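Local coordinates for periplasmic binding protein (Sulfurospirillum deleyianum, PDB 4PAG), which probably captures a small solute in the periplasm and delivers it to an ABC transporter, and holds a bound histidine in this crystal, at residues T95-L100 with A116-I121; R22-A27 with P69-W74. All coordinates share one frame; numbering follows the deposited sequence.

Overall arrangement
Contacts 1 and 2 lie about 14 Å apart, centre to centre, and share one three-stranded parallel sheet in which strand 92-96 runs between 23-25 and 116-119. Both are mainly buried. Contact 1 joins the middle strand to the edge strand 116-119 through backbone hydrogen bonds and adds a more open polar rim, K118 on the strand and D97 and N120 just past the strand ends, with waters between the segments. Contact 2 ties the opposite edge strand to an irregular loop through a tyrosine hydroxyl, a tryptophan ring beside glycine backbone, and one backbone bond. The two meet where S26 OG lies 3.1 Å from W96 N, a probable hydrogen bond, and A27 CB packs against the W96 ring.

Contact 1: residues T95-L100 with A116-I121; sequences TWDTPL and ALKVNI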
# COMPACT_ATOMS: atom_id res chain seq x y z
N THR A 95 3.92 -7.13 -13.09
CA THR A 95 4.96 -6.98 -12.08
C THR A 95 5.09 -5.56 -11.54
O THR A 95 4.57 -4.59 -12.10
CB THR A 95 6.34 -7.44 -12.60
OG1 THR A 95 6.90 -6.46 -13.48
CG2 THR A 95 6.23 -8.76 -13.32
N TRP A 96 5.80 -5.47 -10.41
CA TRP A 96 6.07 -4.22 -9.71
C TRP A 96 7.37 -3.61 -10.26
O TRP A 96 8.44 -4.19 -10.12
CB TRP A 96 6.16 -4.56 -8.22
CG TRP A 96 6.39 -3.45 -7.25
CD1 TRP A 96 6.47 -2.11 -7.50
CD2 TRP A 96 6.53 -3.61 -5.84
NE1 TRP A 96 6.68 -1.43 -6.33
CE2 TRP A 96 6.72 -2.33 -5.30
CE3 TRP A 96 6.54 -4.72 -4.99
CZ2 TRP A 96 6.91 -2.12 -3.93
CZ3 TRP A 96 6.72 -4.51 -3.63
CH2 TRP A 96 6.91 -3.22 -3.11
N ASP A 97 7.26 -2.46 -10.93
CA ASP A 97 8.40 -1.78 -11.55
C ASP A 97 9.10 -0.90 -10.52
O ASP A 97 8.77 0.28 -10.38
CB ASP A 97 7.92 -0.93 -12.74
CG ASP A 97 9.05 -0.18 -13.44
OD1 ASP A 97 10.23 -0.34 -13.06
OD2 ASP A 97 8.75 0.57 -14.39
N THR A 98 10.06 -1.47 -9.80
CA THR A 98 10.83 -0.71 -8.80
C THR A 98 12.28 -1.22 -8.82
O THR A 98 12.50 -2.43 -8.97
CB THR A 98 10.15 -0.79 -7.41
OG1 THR A 98 10.73 0.18 -6.51
CG2 THR A 98 10.25 -2.19 -6.82
N PRO A 99 13.26 -0.30 -8.70
CA PRO A 99 14.66 -0.67 -8.98
C PRO A 99 15.23 -1.79 -8.12
O PRO A 99 16.00 -2.59 -8.63
CB PRO A 99 15.45 0.63 -8.75
CG PRO A 99 14.47 1.70 -8.45
CD PRO A 99 13.08 1.16 -8.60
N LEU A 100 14.86 -1.87 -6.85
CA LEU A 100 15.35 -2.93 -5.99
C LEU A 100 14.79 -4.32 -6.32
O LEU A 100 15.31 -5.31 -5.83
CB LEU A 100 15.09 -2.59 -4.51
CG LEU A 100 15.80 -1.33 -3.99
CD1 LEU A 100 15.25 -0.95 -2.62
CD2 LEU A 100 17.30 -1.51 -3.93
N ALA A 116 4.89 -10.64 -19.75
CA ALA A 116 4.85 -9.88 -18.51
C ALA A 116 4.97 -8.37 -18.73
O ALA A 116 5.78 -7.90 -19.54
CB ALA A 116 5.93 -10.37 -17.56
N LEU A 117 4.14 -7.63 -18.00
CA LEU A 117 4.15 -6.17 -18.01
C LEU A 117 4.57 -5.72 -16.64
O LEU A 117 4.45 -6.46 -15.68
CB LEU A 117 2.76 -5.63 -18.31
CG LEU A 117 2.03 -6.28 -19.48
CD1 LEU A 117 0.64 -5.70 -19.65
CD2 LEU A 117 2.84 -6.14 -20.76
N LYS A 118 5.06 -4.49 -16.55
CA LYS A 118 5.39 -3.92 -15.26
C LYS A 118 4.76 -2.55 -15.10
O LYS A 118 4.59 -1.81 -16.07
CB LYS A 118 6.91 -3.87 -15.05
CG LYS A 118 7.70 -2.94 -15.96
CD LYS A 118 9.18 -3.14 -15.66
CE LYS A 118 10.05 -1.98 -16.11
NZ LYS A 118 10.49 -2.12 -17.51
N VAL A 119 4.40 -2.22 -13.86
CA VAL A 119 3.75 -0.95 -13.56
C VAL A 119 4.49 -0.22 -12.45
O VAL A 119 4.95 -0.84 -11.48
CB VAL A 119 2.26 -1.14 -13.20
CG1 VAL A 119 1.52 -1.80 -14.36
CG2 VAL A 119 2.09 -1.96 -11.93
N ASN A 120 4.60 1.09 -12.61
CA ASN A 120 5.35 1.93 -11.69
C ASN A 120 4.40 2.59 -10.68
O ASN A 120 3.72 3.56 -11.01
CB ASN A 120 6.14 2.98 -12.47
CG ASN A 120 7.10 3.75 -11.59
OD1 ASN A 120 6.99 3.75 -10.37
ND2 ASN A 120 8.06 4.41 -12.22
N ILE A 121 4.39 2.08 -9.46
CA ILE A 121 3.44 2.54 -8.44
C ILE A 121 4.09 3.19 -7.22
O ILE A 121 3.42 3.44 -6.22
CB ILE A 121 2.57 1.37 -7.95
CG1 ILE A 121 3.45 0.18 -7.54
CG2 ILE A 121 1.60 0.96 -9.04
CD1 ILE A 121 2.77 -0.80 -6.62
O HOH W 1 6.85 1.07 -8.70
O HOH W 2 6.39 0.70 -15.97
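The indole of W96 has I121 CD1 over one face, 4.2 Å from the centroid of the five-membered ring, a CH-pi contact. T98 CG2 packs on the opposite face toward the rim; water 1 and V119 O lie at the edge, and NE1 bonds to D122 OD1. A chi1 of 51° sets I121 CG1 between the backbone N and the carbonyl carbon, 3.8 Å from W96 CD1; the two side chains cross at about a right angle. The carboxylate of D97 meets the K118 methylenes, OD2 standing 3.3 Å from CE; K118 NZ, 4.5 Å from OD2, is beyond salt-bridge range and bonds to V9 O, while D97 OD1 takes N102 ND2. The backbones pair in parallel: T95 N reaches L117 O (2.7 Å), V119 N returns to T95 O, and D97 N meets V119 O at 2.9 Å. Water 1 joins D97 O, N120 OD1 and I121 N; water 2 links D97 OD2 to K118 O. The pairing closes a beta-alpha-beta unit, strand 92-96, helix 99-112, strand 116-119. T95 packs on that helix through T105 and L109; beyond the other sheet face, V119 rests on V130 of helix 127-138 and I30 of helix 28-37.

Contact 2: residues R22-A27 with P69-W74; sequences RIYGSA and PILGGW
Y24 sends its side chain from the edge strand 23-25 to the loop at G72, and its two flanks and its tip meet different residues. CB starts toward the loop, and with CG anti to the backbone N (chi1 169°) the ring begins its reach across to 69-74. On one side of the ring CE1 lies 4.1 Å from L71 CB; on the other CE2 meets W74 CZ3 at 3.9 Å, close to the tyrosine plane, the two aromatic side chains crossing at about a right angle. At the tip, OH donates to G72 O over 2.6 Å, approaching from above the carbonyl plane. The same oxygen also accepts from N46 ND2, so two donors grip this buried carbonyl. A phenylalanine at Y24 would probably leave G72 O with one donor fewer, N46 ND2 alone of the two, and the ring tip without its anchor to the loop.

Further along, W74 N donates to S26 O at 2.9 Å. G73 CA sits 3.1 Å from that same oxygen, so the two backbones pass very close. S26 CB packs against W74 CE3 at 3.5 Å, while S26 OG turns to W96 N and to water 3, which donates to W74 O. The indole NE1 bonds to D108 OD2, and the ring lies against K104, T105 and L109 of helix 99-112.

The arrangement joins the C-terminal end of a parallel edge strand, where A27 is the N-cap of helix 28-37, to the loop leading toward helix 82-88, within the sheet-and-helix architecture of a lobe of a periplasmic binding protein.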
# COMPACT_ATOMS: atom_id res chain seq x y z
N ARG A 22 -6.94 -15.49 -17.16
CA ARG A 22 -6.02 -15.93 -16.10
C ARG A 22 -4.91 -14.90 -15.96
O ARG A 22 -4.24 -14.59 -16.94
CB ARG A 22 -5.43 -17.31 -16.44
CG ARG A 22 -6.46 -18.40 -16.73
CD ARG A 22 -5.81 -19.74 -17.03
NE ARG A 22 -5.11 -20.30 -15.87
CZ ARG A 22 -5.69 -20.94 -14.85
NH1 ARG A 22 -7.01 -21.13 -14.82
NH2 ARG A 22 -4.95 -21.39 -13.85
N ILE A 23 -4.71 -14.38 -14.76
CA ILE A 23 -3.71 -13.33 -14.54
C ILE A 23 -3.01 -13.58 -13.21
O ILE A 23 -3.57 -14.20 -12.32
CB ILE A 23 -4.35 -11.92 -14.59
CG1 ILE A 23 -3.29 -10.82 -14.70
CG2 ILE A 23 -5.24 -11.66 -13.38
CD1 ILE A 23 -3.86 -9.48 -15.13
N TYR A 24 -1.78 -13.10 -13.09
CA TYR A 24 -1.00 -13.24 -11.87
C TYR A 24 -0.27 -11.93 -11.62
O TYR A 24 0.31 -11.35 -12.53
CB TYR A 24 -0.02 -14.41 -12.02
CG TYR A 24 1.03 -14.52 -10.94
CD1 TYR A 24 0.70 -14.91 -9.64
CD2 TYR A 24 2.37 -14.25 -11.22
CE1 TYR A 24 1.68 -15.01 -8.66
CE2 TYR A 24 3.35 -14.36 -10.25
CZ TYR A 24 3.00 -14.74 -8.96
OH TYR A 24 3.99 -14.84 -8.00
N GLY A 25 -0.34 -11.45 -10.38
CA GLY A 25 0.42 -10.29 -9.95
C GLY A 25 1.67 -10.74 -9.22
O GLY A 25 1.62 -11.68 -8.44
N SER A 26 2.78 -10.05 -9.47
CA SER A 26 4.10 -10.47 -8.98
C SER A 26 4.31 -10.27 -7.47
O SER A 26 5.22 -10.86 -6.89
CB SER A 26 5.19 -9.72 -9.75
OG SER A 26 5.28 -8.37 -9.31
N ALA A 27 3.48 -9.44 -6.85
CA ALA A 27 3.62 -9.09 -5.45
C ALA A 27 2.31 -8.50 -4.92
O ALA A 27 1.46 -8.09 -5.70
CB ALA A 27 4.75 -8.08 -5.29
N PRO A 69 -4.83 -20.15 -3.92
CA PRO A 69 -3.58 -20.67 -3.38
C PRO A 69 -2.48 -19.62 -3.39
O PRO A 69 -2.56 -18.66 -4.15
CB PRO A 69 -3.25 -21.82 -4.33
CG PRO A 69 -3.82 -21.37 -5.63
CD PRO A 69 -5.11 -20.70 -5.26
N ILE A 70 -1.48 -19.83 -2.55
CA ILE A 70 -0.34 -18.95 -2.44
C ILE A 70 0.73 -19.42 -3.41
O ILE A 70 1.18 -20.56 -3.32
CB ILE A 70 0.25 -18.97 -1.02
CG1 ILE A 70 -0.81 -18.49 -0.02
CG2 ILE A 70 1.51 -18.12 -0.95
CD1 ILE A 70 -0.47 -18.77 1.43
N LEU A 71 1.14 -18.54 -4.32
CA LEU A 71 2.14 -18.88 -5.35
C LEU A 71 3.44 -18.10 -5.18
O LEU A 71 4.33 -18.17 -6.04
CB LEU A 71 1.58 -18.60 -6.74
CG LEU A 71 0.32 -19.36 -7.14
CD1 LEU A 71 -0.14 -18.90 -8.52
CD2 LEU A 71 0.55 -20.86 -7.13
N GLY A 72 3.58 -17.37 -4.08
CA GLY A 72 4.78 -16.60 -3.83
C GLY A 72 4.86 -15.37 -4.71
O GLY A 72 3.91 -15.04 -5.42
N GLY A 73 6.00 -14.69 -4.67
CA GLY A 73 6.17 -13.46 -5.41
C GLY A 73 7.54 -12.85 -5.21
O GLY A 73 8.35 -13.36 -4.43
N TRP A 74 7.78 -11.76 -5.93
CA TRP A 74 9.04 -11.02 -5.86
C TRP A 74 8.83 -9.81 -4.97
O TRP A 74 8.39 -8.76 -5.45
CB TRP A 74 9.48 -10.57 -7.25
CG TRP A 74 9.85 -11.67 -8.20
CD1 TRP A 74 11.09 -12.19 -8.40
CD2 TRP A 74 8.98 -12.34 -9.12
NE1 TRP A 74 11.05 -13.15 -9.39
CE2 TRP A 74 9.77 -13.26 -9.84
CE3 TRP A 74 7.62 -12.25 -9.40
CZ2 TRP A 74 9.23 -14.10 -10.83
CZ3 TRP A 74 7.08 -13.08 -10.38
CH2 TRP A 74 7.89 -14.00 -11.08
O HOH W 3 7.22 -7.89 -7.71